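Local coordinates for protein trehalose monomycolate exporter MmpL3 (Mycobacterium tuberculosis, PDB 7NVH) that probably exports trehalose monomycolate, a mycolic acid carrier for the cell envelope, across the inner membrane as an RND-type MmpL transporter, at residues L417-T430 / N616-G628. Residues are numbered along the deposited sequence; the frame is centred on the assembly and turned at random.
With AV0 (Lauryl Maltose Neopentyl Glycol), chain B.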
ATOM      1  N   LEU A 417       3.679  -2.624 -18.500  1.00 56.67           N
ATOM      2  CA  LEU A 417       3.193  -2.581 -17.124  1.00 56.67           C
ATOM      3  C   LEU A 417       2.272  -3.757 -16.819  1.00 56.67           C
ATOM      4  O   LEU A 417       2.573  -4.582 -15.950  1.00 56.67           O
ATOM      5  CB  LEU A 417       2.481  -1.254 -16.859  1.00 56.67           C
ATOM      6  CG  LEU A 417       2.124  -0.983 -15.400  1.00 56.67           C
ATOM      7  CD1 LEU A 417       3.378  -0.936 -14.550  1.00 56.67           C
ATOM      8  CD2 LEU A 417       1.343   0.313 -15.275  1.00 56.67           C
ATOM      9  N   SER A 418       1.143  -3.849 -17.527  1.00 58.00           N
ATOM     10  CA  SER A 418       0.246  -5.003 -17.457  1.00 58.00           C
ATOM     11  C   SER A 418      -0.255  -5.236 -16.028  1.00 58.00           C
ATOM     12  O   SER A 418       0.120  -6.194 -15.354  1.00 58.00           O
ATOM     13  CB  SER A 418       0.931  -6.259 -18.011  1.00 58.00           C
ATOM     14  OG  SER A 418       1.747  -6.864 -17.025  1.00 58.00           O
ATOM     15  N   LEU A 419      -1.086  -4.304 -15.569  1.00 58.22           N
ATOM     16  CA  LEU A 419      -1.723  -4.434 -14.265  1.00 58.22           C
ATOM     17  C   LEU A 419      -2.553  -5.715 -14.183  1.00 58.22           C
ATOM     18  O   LEU A 419      -2.906  -6.329 -15.193  1.00 58.22           O
ATOM     19  CB  LEU A 419      -2.616  -3.229 -13.984  1.00 58.22           C
ATOM     20  CG  LEU A 419      -1.926  -1.869 -13.966  1.00 58.22           C
ATOM     21  CD1 LEU A 419      -2.951  -0.762 -13.824  1.00 58.22           C
ATOM     22  CD2 LEU A 419      -0.914  -1.811 -12.844  1.00 58.22           C
ATOM     23  N   GLY A 420      -2.870  -6.109 -12.962  1.00 58.80           N
ATOM     24  CA  GLY A 420      -3.593  -7.342 -12.720  1.00 58.80           C
ATOM     25  C   GLY A 420      -4.345  -7.319 -11.409  1.00 58.80           C
ATOM     26  O   GLY A 420      -4.863  -6.282 -10.989  1.00 58.80           O
ATOM     27  N   GLY A 421      -4.403  -8.479 -10.750  1.00 60.44           N
ATOM     28  CA  GLY A 421      -5.171  -8.617  -9.529  1.00 60.44           C
ATOM     29  C   GLY A 421      -4.550  -9.620  -8.580  1.00 60.44           C
ATOM     30  O   GLY A 421      -3.553 -10.273  -8.892  1.00 60.44           O
ATOM     31  N   ILE A 422      -5.167  -9.734  -7.401  1.00 59.10           N
ATOM     32  CA  ILE A 422      -4.638 -10.589  -6.346  1.00 59.10           C
ATOM     33  C   ILE A 422      -5.058 -12.035  -6.575  1.00 59.10           C
ATOM     34  O   ILE A 422      -6.185 -12.323  -7.000  1.00 59.10           O
ATOM     35  CB  ILE A 422      -5.110 -10.089  -4.968  1.00 59.10           C
ATOM     36  CG1 ILE A 422      -4.547  -8.702  -4.682  1.00 59.10           C
ATOM     37  CG2 ILE A 422      -4.696 -11.044  -3.863  1.00 59.10           C
ATOM     38  CD1 ILE A 422      -5.093  -8.097  -3.427  1.00 59.10           C
ATOM     39  N   SER A 423      -4.145 -12.958  -6.287  1.00 58.18           N
ATOM     40  CA  SER A 423      -4.418 -14.385  -6.388  1.00 58.18           C
ATOM     41  C   SER A 423      -3.500 -15.112  -5.412  1.00 58.18           C
ATOM     42  O   SER A 423      -2.845 -14.489  -4.570  1.00 58.18           O
ATOM     43  CB  SER A 423      -4.234 -14.875  -7.828  1.00 58.18           C
ATOM     44  OG  SER A 423      -3.043 -14.360  -8.392  1.00 58.18           O
ATOM     45  N   GLU A 424      -3.457 -16.439  -5.521  1.00 58.63           N
ATOM     46  CA  GLU A 424      -2.572 -17.239  -4.685  1.00 58.63           C
ATOM     47  C   GLU A 424      -1.106 -17.034  -5.031  1.00 58.63           C
ATOM     48  O   GLU A 424      -0.239 -17.407  -4.236  1.00 58.63           O
ATOM     49  CB  GLU A 424      -2.914 -18.724  -4.818  1.00 58.63           C
ATOM     50  CG  GLU A 424      -2.662 -19.286  -6.205  1.00 58.63           C
ATOM     51  CD  GLU A 424      -3.935 -19.471  -7.008  1.00 58.63           C
ATOM     52  OE1 GLU A 424      -4.125 -20.565  -7.579  1.00 58.63           O
ATOM     53  OE2 GLU A 424      -4.745 -18.524  -7.069  1.00 58.63           O
ATOM     54  N   LYS A 425      -0.815 -16.454  -6.192  1.00 55.99           N
ATOM     55  CA  LYS A 425       0.552 -16.285  -6.662  1.00 55.99           C
ATOM     56  C   LYS A 425       1.235 -15.056  -6.084  1.00 55.99           C
ATOM     57  O   LYS A 425       2.356 -14.742  -6.492  1.00 55.99           O
ATOM     58  CB  LYS A 425       0.572 -16.216  -8.189  1.00 55.99           C
ATOM     59  CG  LYS A 425       0.128 -17.499  -8.857  1.00 55.99           C
ATOM     60  CD  LYS A 425       0.309 -17.433 -10.359  1.00 55.99           C
ATOM     61  CE  LYS A 425      -0.212 -18.693 -11.024  1.00 55.99           C
ATOM     62  NZ  LYS A 425       0.568 -19.893 -10.618  1.00 55.99           N
ATOM     63  N   TYR A 426       0.593 -14.354  -5.156  1.00 55.84           N
ATOM     64  CA  TYR A 426       1.217 -13.223  -4.486  1.00 55.84           C
ATOM     65  C   TYR A 426       2.028 -13.644  -3.271  1.00 55.84           C
ATOM     66  O   TYR A 426       2.593 -12.782  -2.590  1.00 55.84           O
ATOM     67  CB  TYR A 426       0.156 -12.200  -4.083  1.00 55.84           C
ATOM     68  CG  TYR A 426      -0.226 -11.260  -5.202  1.00 55.84           C
ATOM     69  CD1 TYR A 426      -0.237 -11.689  -6.520  1.00 55.84           C
ATOM     70  CD2 TYR A 426      -0.575  -9.946  -4.941  1.00 55.84           C
ATOM     71  CE1 TYR A 426      -0.583 -10.836  -7.546  1.00 55.84           C
ATOM     72  CE2 TYR A 426      -0.921  -9.086  -5.961  1.00 55.84           C
ATOM     73  CZ  TYR A 426      -0.925  -9.536  -7.259  1.00 55.84           C
ATOM     74  OH  TYR A 426      -1.270  -8.683  -8.279  1.00 55.84           O
ATOM     75  N   LEU A 427       2.091 -14.915  -2.989  1.00 53.20           N
ATOM     76  CA  LEU A 427       2.844 -15.618  -1.968  1.00 53.20           C
ATOM     77  C   LEU A 427       4.113 -16.210  -2.567  1.00 53.20           C
ATOM     78  O   LEU A 427       4.157 -16.510  -3.764  1.00 53.20           O
ATOM     79  CB  LEU A 427       1.993 -16.735  -1.359  1.00 53.20           C
ATOM     80  CG  LEU A 427       0.776 -16.270  -0.563  1.00 53.20           C
ATOM     81  CD1 LEU A 427      -0.148 -17.435  -0.275  1.00 53.20           C
ATOM     82  CD2 LEU A 427       1.209 -15.595   0.723  1.00 53.20           C
ATOM     83  N   PRO A 428       5.171 -16.385  -1.777  1.00 53.24           N
ATOM     84  CA  PRO A 428       6.401 -16.935  -2.331  1.00 53.24           C
ATOM     85  C   PRO A 428       6.185 -18.360  -2.794  1.00 53.24           C
ATOM     86  O   PRO A 428       5.327 -19.083  -2.255  1.00 53.24           O
ATOM     87  CB  PRO A 428       7.379 -16.865  -1.151  1.00 53.24           C
ATOM     88  CG  PRO A 428       6.512 -16.908   0.043  1.00 53.24           C
ATOM     89  CD  PRO A 428       5.288 -16.138  -0.332  1.00 53.24           C
ATOM     90  N   PRO A 429       6.941 -18.809  -3.800  1.00 51.59           N
ATOM     91  CA  PRO A 429       6.733 -20.166  -4.333  1.00 51.59           C
ATOM     92  C   PRO A 429       6.997 -21.278  -3.331  1.00 51.59           C
ATOM     93  O   PRO A 429       6.779 -22.447  -3.667  1.00 51.59           O
ATOM     94  CB  PRO A 429       7.720 -20.235  -5.506  1.00 51.59           C
ATOM     95  CG  PRO A 429       7.983 -18.809  -5.861  1.00 51.59           C
ATOM     96  CD  PRO A 429       7.954 -18.069  -4.566  1.00 51.59           C
ATOM     97  N   THR A 430       7.458 -20.960  -2.123  1.00 54.41           N
ATOM     98  CA  THR A 430       7.727 -21.953  -1.091  1.00 54.41           C
ATOM     99  C   THR A 430       6.814 -21.762   0.116  1.00 54.41           C
ATOM    100  O   THR A 430       7.196 -22.072   1.246  1.00 54.41           O
ATOM    101  CB  THR A 430       9.192 -21.898  -0.663  1.00 54.41           C
ATOM    102  OG1 THR A 430       9.473 -20.619  -0.085  1.00 54.41           O
ATOM    103  CG2 THR A 430      10.099 -22.110  -1.861  1.00 54.41           C
ATOM    104  N   ASN A 616      12.763 -14.058  -4.117  1.00 50.76           N
ATOM    105  CA  ASN A 616      11.778 -15.090  -3.796  1.00 50.76           C
ATOM    106  C   ASN A 616      10.350 -14.610  -4.059  1.00 50.76           C
ATOM    107  O   ASN A 616       9.534 -14.462  -3.149  1.00 50.76           O
ATOM    108  CB  ASN A 616      11.937 -15.568  -2.350  1.00 50.76           C
ATOM    109  CG  ASN A 616      11.555 -17.018  -2.177  1.00 50.76           C
ATOM    110  OD1 ASN A 616      11.663 -17.814  -3.108  1.00 50.76           O
ATOM    111  ND2 ASN A 616      11.099 -17.372  -0.981  1.00 50.76           N
ATOM    112  N   PHE A 617      10.061 -14.358  -5.333  1.00 50.71           N
ATOM    113  CA  PHE A 617       8.700 -14.073  -5.757  1.00 50.71           C
ATOM    114  C   PHE A 617       8.514 -14.586  -7.176  1.00 50.71           C
ATOM    115  O   PHE A 617       9.454 -15.058  -7.819  1.00 50.71           O
ATOM    116  CB  PHE A 617       8.374 -12.577  -5.655  1.00 50.71           C
ATOM    117  CG  PHE A 617       9.136 -11.714  -6.620  1.00 50.71           C
ATOM    118  CD1 PHE A 617       8.637 -11.457  -7.883  1.00 50.71           C
ATOM    119  CD2 PHE A 617      10.341 -11.147  -6.256  1.00 50.71           C
ATOM    120  CE1 PHE A 617       9.334 -10.665  -8.767  1.00 50.71           C
ATOM    121  CE2 PHE A 617      11.039 -10.353  -7.137  1.00 50.71           C
ATOM    122  CZ  PHE A 617      10.535 -10.113  -8.392  1.00 50.71           C
ATOM    123  N   THR A 618       7.279 -14.500  -7.655  1.00 52.52           N
ATOM    124  CA  THR A 618       6.935 -14.923  -9.000  1.00 52.52           C
ATOM    125  C   THR A 618       6.539 -13.716  -9.831  1.00 52.52           C
ATOM    126  O   THR A 618       5.667 -12.945  -9.409  1.00 52.52           O
ATOM    127  CB  THR A 618       5.786 -15.937  -8.973  1.00 52.52           C
ATOM    128  OG1 THR A 618       6.242 -17.158  -8.381  1.00 52.52           O
ATOM    129  CG2 THR A 618       5.290 -16.218 -10.379  1.00 52.52           C
ATOM    130  N   PRO A 619       7.164 -13.506 -10.997  1.00 53.94           N
ATOM    131  CA  PRO A 619       6.806 -12.353 -11.836  1.00 53.94           C
ATOM    132  C   PRO A 619       5.319 -12.306 -12.133  1.00 53.94           C
ATOM    133  O   PRO A 619       4.793 -13.172 -12.839  1.00 53.94           O
ATOM    134  CB  PRO A 619       7.618 -12.574 -13.117  1.00 53.94           C
ATOM    135  CG  PRO A 619       8.662 -13.561 -12.777  1.00 53.94           C
ATOM    136  CD  PRO A 619       8.247 -14.321 -11.570  1.00 53.94           C
ATOM    137  N   THR A 620       4.634 -11.298 -11.608  1.00 58.28           N
ATOM    138  CA  THR A 620       3.185 -11.233 -11.682  1.00 58.28           C
ATOM    139  C   THR A 620       2.752  -9.827 -12.066  1.00 58.28           C
ATOM    140  O   THR A 620       3.483  -8.859 -11.822  1.00 58.28           O
ATOM    141  CB  THR A 620       2.539 -11.632 -10.344  1.00 58.28           C
ATOM    142  OG1 THR A 620       1.129 -11.818 -10.517  1.00 58.28           O
ATOM    143  CG2 THR A 620       2.783 -10.567  -9.284  1.00 58.28           C
ATOM    144  N   PRO A 621       1.588  -9.690 -12.695  1.00 58.67           N
ATOM    145  CA  PRO A 621       1.023  -8.355 -12.913  1.00 58.67           C
ATOM    146  C   PRO A 621       0.810  -7.626 -11.595  1.00 58.67           C
ATOM    147  O   PRO A 621       0.442  -8.225 -10.584  1.00 58.67           O
ATOM    148  CB  PRO A 621      -0.307  -8.646 -13.611  1.00 58.67           C
ATOM    149  CG  PRO A 621      -0.109  -9.946 -14.283  1.00 58.67           C
ATOM    150  CD  PRO A 621       0.899 -10.723 -13.488  1.00 58.67           C
ATOM    151  N   LEU A 622       1.047  -6.317 -11.614  1.00 59.18           N
ATOM    152  CA  LEU A 622       0.895  -5.509 -10.418  1.00 59.18           C
ATOM    153  C   LEU A 622      -0.577  -5.196 -10.161  1.00 59.18           C
ATOM    154  O   LEU A 622      -1.448  -5.416 -11.006  1.00 59.18           O
ATOM    155  CB  LEU A 622       1.703  -4.219 -10.537  1.00 59.18           C
ATOM    156  CG  LEU A 622       3.160  -4.385 -10.966  1.00 59.18           C
ATOM    157  CD1 LEU A 622       3.832  -3.036 -11.149  1.00 59.18           C
ATOM    158  CD2 LEU A 622       3.921  -5.229  -9.960  1.00 59.18           C
ATOM    159  N   THR A 623      -0.851  -4.674  -8.970  1.00 58.50           N
ATOM    160  CA  THR A 623      -2.199  -4.315  -8.553  1.00 58.50           C
ATOM    161  C   THR A 623      -2.403  -2.820  -8.752  1.00 58.50           C
ATOM    162  O   THR A 623      -1.561  -2.016  -8.339  1.00 58.50           O
ATOM    163  CB  THR A 623      -2.436  -4.698  -7.093  1.00 58.50           C
ATOM    164  OG1 THR A 623      -2.066  -6.067  -6.894  1.00 58.50           O
ATOM    165  CG2 THR A 623      -3.896  -4.533  -6.731  1.00 58.50           C
ATOM    166  N   ALA A 624      -3.516  -2.453  -9.387  1.00 58.12           N
ATOM    167  CA  ALA A 624      -3.728  -1.059  -9.772  1.00 58.12           C
ATOM    168  C   ALA A 624      -3.795  -0.101  -8.587  1.00 58.12           C
ATOM    169  O   ALA A 624      -3.135   0.951  -8.643  1.00 58.12           O
ATOM    170  CB  ALA A 624      -4.980  -0.954 -10.650  1.00 58.12           C
ATOM    171  N   PRO A 625      -4.561  -0.362  -7.517  1.00 57.94           N
ATOM    172  CA  PRO A 625      -4.559   0.592  -6.392  1.00 57.94           C
ATOM    173  C   PRO A 625      -3.188   0.802  -5.778  1.00 57.94           C
ATOM    174  O   PRO A 625      -2.849   1.927  -5.379  1.00 57.94           O
ATOM    175  CB  PRO A 625      -5.534  -0.051  -5.399  1.00 57.94           C
ATOM    176  CG  PRO A 625      -6.442  -0.850  -6.244  1.00 57.94           C
ATOM    177  CD  PRO A 625      -5.567  -1.420  -7.313  1.00 57.94           C
ATOM    178  N   VAL A 626      -2.380  -0.255  -5.693  1.00 57.18           N
ATOM    179  CA  VAL A 626      -1.057  -0.110  -5.102  1.00 57.18           C
ATOM    180  C   VAL A 626      -0.172   0.753  -5.988  1.00 57.18           C
ATOM    181  O   VAL A 626       0.742   1.417  -5.497  1.00 57.18           O
ATOM    182  CB  VAL A 626      -0.435  -1.491  -4.839  1.00 57.18           C
ATOM    183  CG1 VAL A 626       0.942  -1.345  -4.221  1.00 57.18           C
ATOM    184  CG2 VAL A 626      -1.333  -2.288  -3.939  1.00 57.18           C
ATOM    185  N   ILE A 627      -0.430   0.777  -7.296  1.00 57.07           N
ATOM    186  CA  ILE A 627       0.311   1.680  -8.170  1.00 57.07           C
ATOM    187  C   ILE A 627       0.015   3.129  -7.810  1.00 57.07           C
ATOM    188  O   ILE A 627       0.922   3.967  -7.752  1.00 57.07           O
ATOM    189  CB  ILE A 627      -0.011   1.382  -9.645  1.00 57.07           C
ATOM    190  CG1 ILE A 627       0.413  -0.044  -9.990  1.00 57.07           C
ATOM    191  CG2 ILE A 627       0.684   2.377 -10.554  1.00 57.07           C
ATOM    192  CD1 ILE A 627       1.841  -0.355  -9.616  1.00 57.07           C
ATOM    193  N   GLY A 628      -1.257   3.448  -7.561  1.00 56.63           N
ATOM    194  CA  GLY A 628      -1.593   4.791  -7.117  1.00 56.63           C
ATOM    195  C   GLY A 628      -0.978   5.128  -5.773  1.00 56.63           C
ATOM    196  O   GLY A 628      -0.491   6.243  -5.562  1.00 56.63           O
TER
HETATM  197  C1  AV0 B 801     -12.510 -11.290  -2.673  1.00 63.35           C
HETATM  198  O1  AV0 B 801     -11.188 -11.548  -3.006  1.00 63.35           O
HETATM  199  C2  AV0 B 801     -12.653  -9.879  -2.138  1.00 63.35           C
HETATM  200  O2  AV0 B 801     -11.847  -9.745  -0.967  1.00 63.35           O
HETATM  201  C3  AV0 B 801     -14.077  -9.570  -1.790  1.00 63.35           C
HETATM  202  O3  AV0 B 801     -14.157  -8.149  -1.487  1.00 63.35           O
HETATM  203  C4  AV0 B 801     -15.048  -9.897  -2.872  1.00 63.35           C
HETATM  204  O4  AV0 B 801     -16.403  -9.973  -2.299  1.00 63.35           O
HETATM  205  C5  AV0 B 801     -14.787 -11.236  -3.567  1.00 63.35           C
HETATM  206  O5  AV0 B 801     -13.355 -11.471  -3.878  1.00 63.35           O
HETATM  207  C6  AV0 B 801     -15.560 -11.276  -4.843  1.00 63.35           C
HETATM  208  O6  AV0 B 801     -14.694 -11.617  -5.896  1.00 63.35           O
HETATM  209  CAA AV0 B 801      -2.858  -7.992   3.543  1.00 63.35           C
HETATM  210  CAB AV0 B 801     -11.877 -24.014  -5.329  1.00 63.35           C
HETATM  211  OAI AV0 B 801     -15.344  -5.963  -2.684  1.00 63.35           O
HETATM  212  OAJ AV0 B 801      -8.934 -19.913 -12.895  1.00 63.35           O
HETATM  213  OAL AV0 B 801      -6.443 -12.566 -10.482  1.00 63.35           O
HETATM  214  OAN AV0 B 801     -10.099 -17.028  -9.896  1.00 63.35           O
HETATM  215  OAP AV0 B 801     -10.179 -16.794  -7.097  1.00 63.35           O
HETATM  216  OAQ AV0 B 801     -19.308  -7.329  -4.976  1.00 63.35           O
HETATM  217  OAR AV0 B 801      -7.369 -17.566 -14.763  1.00 63.35           O
HETATM  218  OAS AV0 B 801     -19.291  -6.984  -1.358  1.00 63.35           O
HETATM  219  OAT AV0 B 801      -5.312 -15.610 -14.247  1.00 63.35           O
HETATM  220  OAU AV0 B 801     -18.887  -9.842  -3.596  1.00 63.35           O
HETATM  221  OAV AV0 B 801      -5.609 -14.315 -11.792  1.00 63.35           O
HETATM  222  CAW AV0 B 801      -3.963  -8.900   3.033  1.00 63.35           C
HETATM  223  CAX AV0 B 801     -10.518 -23.377  -4.902  1.00 63.35           C
HETATM  224  CAY AV0 B 801      -5.117  -8.056   2.517  1.00 63.35           C
HETATM  225  CAZ AV0 B 801     -10.548 -21.848  -5.180  1.00 63.35           C
HETATM  226  CBA AV0 B 801      -6.065  -8.939   1.704  1.00 63.35           C
HETATM  227  CBB AV0 B 801      -9.172 -21.244  -4.817  1.00 63.35           C
HETATM  228  CBC AV0 B 801      -5.261  -9.696   0.631  1.00 63.35           C
HETATM  229  CBD AV0 B 801      -9.115 -19.742  -5.237  1.00 63.35           C
HETATM  230  CBE AV0 B 801      -6.241 -10.301  -0.426  1.00 63.35           C
HETATM  231  CBF AV0 B 801      -7.971 -19.053  -4.465  1.00 63.35           C
HETATM  232  CBG AV0 B 801      -7.306 -11.229   0.299  1.00 63.35           C
HETATM  233  CBH AV0 B 801      -7.963 -17.511  -4.792  1.00 63.35           C
HETATM  234  CBI AV0 B 801      -8.624 -11.270  -0.562  1.00 63.35           C
HETATM  235  CBJ AV0 B 801      -7.748 -16.713  -3.473  1.00 63.35           C
HETATM  236  CBK AV0 B 801      -8.656 -12.598  -1.442  1.00 63.35           C
HETATM  237  CBL AV0 B 801      -7.838 -15.174  -3.763  1.00 63.35           C
HETATM  238  CBM AV0 B 801     -16.742  -5.812  -2.788  1.00 63.35           C
HETATM  239  CBN AV0 B 801      -7.650 -19.494 -12.504  1.00 63.35           C
HETATM  240  CBP AV0 B 801      -7.802 -12.744 -10.156  1.00 63.35           C
HETATM  241  CBQ AV0 B 801      -8.571 -12.230  -2.981  1.00 63.35           C
HETATM  242  CBR AV0 B 801      -9.260 -14.666  -3.343  1.00 63.35           C
HETATM  243  CBS AV0 B 801     -11.025 -12.839  -3.619  1.00 63.35           C
HETATM  244  CBT AV0 B 801      -9.155 -13.078  -5.387  1.00 63.35           C
HETATM  245  OBV AV0 B 801      -9.742 -14.194  -6.086  1.00 63.35           O
HETATM  246  OBX AV0 B 801      -8.585 -13.538  -8.017  1.00 63.35           O
HETATM  247  OBY AV0 B 801     -16.615  -8.070  -3.662  1.00 63.35           O
HETATM  248  OBZ AV0 B 801      -7.179 -17.614 -11.045  1.00 63.35           O
HETATM  249  OCB AV0 B 801      -8.105 -15.482 -11.196  1.00 63.35           O
HETATM  250  CCC AV0 B 801     -17.275  -6.756  -3.821  1.00 63.35           C
HETATM  251  CCD AV0 B 801      -7.616 -17.981 -12.397  1.00 63.35           C
HETATM  252  CCF AV0 B 801      -7.957 -13.965  -9.280  1.00 63.35           C
HETATM  253  CCH AV0 B 801      -9.193 -16.141  -9.149  1.00 63.35           C
HETATM  254  CCJ AV0 B 801      -9.010 -14.668  -7.171  1.00 63.35           C
HETATM  255  CCL AV0 B 801      -9.880 -15.667  -7.945  1.00 63.35           C
HETATM  256  CCM AV0 B 801      -9.489 -13.202  -3.821  1.00 63.35           C
HETATM  257  CCN AV0 B 801     -18.801  -6.837  -3.718  1.00 63.35           C
HETATM  258  CCO AV0 B 801      -6.701 -17.428 -13.491  1.00 63.35           C
HETATM  259  CCQ AV0 B 801      -8.795 -15.004 -10.027  1.00 63.35           C
HETATM  260  CCR AV0 B 801     -17.074  -8.753  -2.442  1.00 63.35           C
HETATM  261  CCS AV0 B 801      -6.938 -16.160 -10.914  1.00 63.35           C
HETATM  262  CCT AV0 B 801     -19.320  -7.712  -2.637  1.00 63.35           C
HETATM  263  CCU AV0 B 801      -6.360 -15.992 -13.291  1.00 63.35           C
HETATM  264  CCV AV0 B 801     -18.577  -8.988  -2.485  1.00 63.35           C
HETATM  265  CCW AV0 B 801      -5.885 -15.730 -11.933  1.00 63.35           C
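Two loops at the junction between the membrane helices and the extramembrane domains run side by side here, their backbones drawing close where Gly420 meets Leu622, with the Tyr426 ring bridging them midway. Gly420 N is modelled 2.5 Å from Leu622 O, a backbone hydrogen bond whose length is doubtful. Beside it, Leu419 reaches over the start of helix 624-654: its CD1 meets Ala624 CB at 3.8 Å, and CD2 lies 3.6 Å from Ile627 CG1. The Leu417 and Leu622 side chains cross at about a right angle, meeting through their CD1 methyls at 4.0 Å. In this RND-family fold 417-430 leads from a membrane helix to the second extramembrane domain, while 616-628 links the short helix 612-615 to helix 624-654 and includes its first turn. With CG anti to its carbonyl carbon (chi1 -83°), Tyr426 turns its ring back toward 620-623. Its OH hydrogen-bonds Thr623 OG1 (3.1 Å), which sits at the ring edge, and Pro621 O is 2.9 Å from the same OH. Ile422 CA and Ser423 N lie over one ring face, displaced toward its rim; Ile422 CG2 approaches carbon CBE of lauryl maltose neopentyl glycol at 3.8 Å. At the far end Pro429 CG rests 3.5 Å from Thr618 OG1, a hydroxyl hydrogen-bonded to Arg434, and Pro428 CB packs against Asn616 ND2.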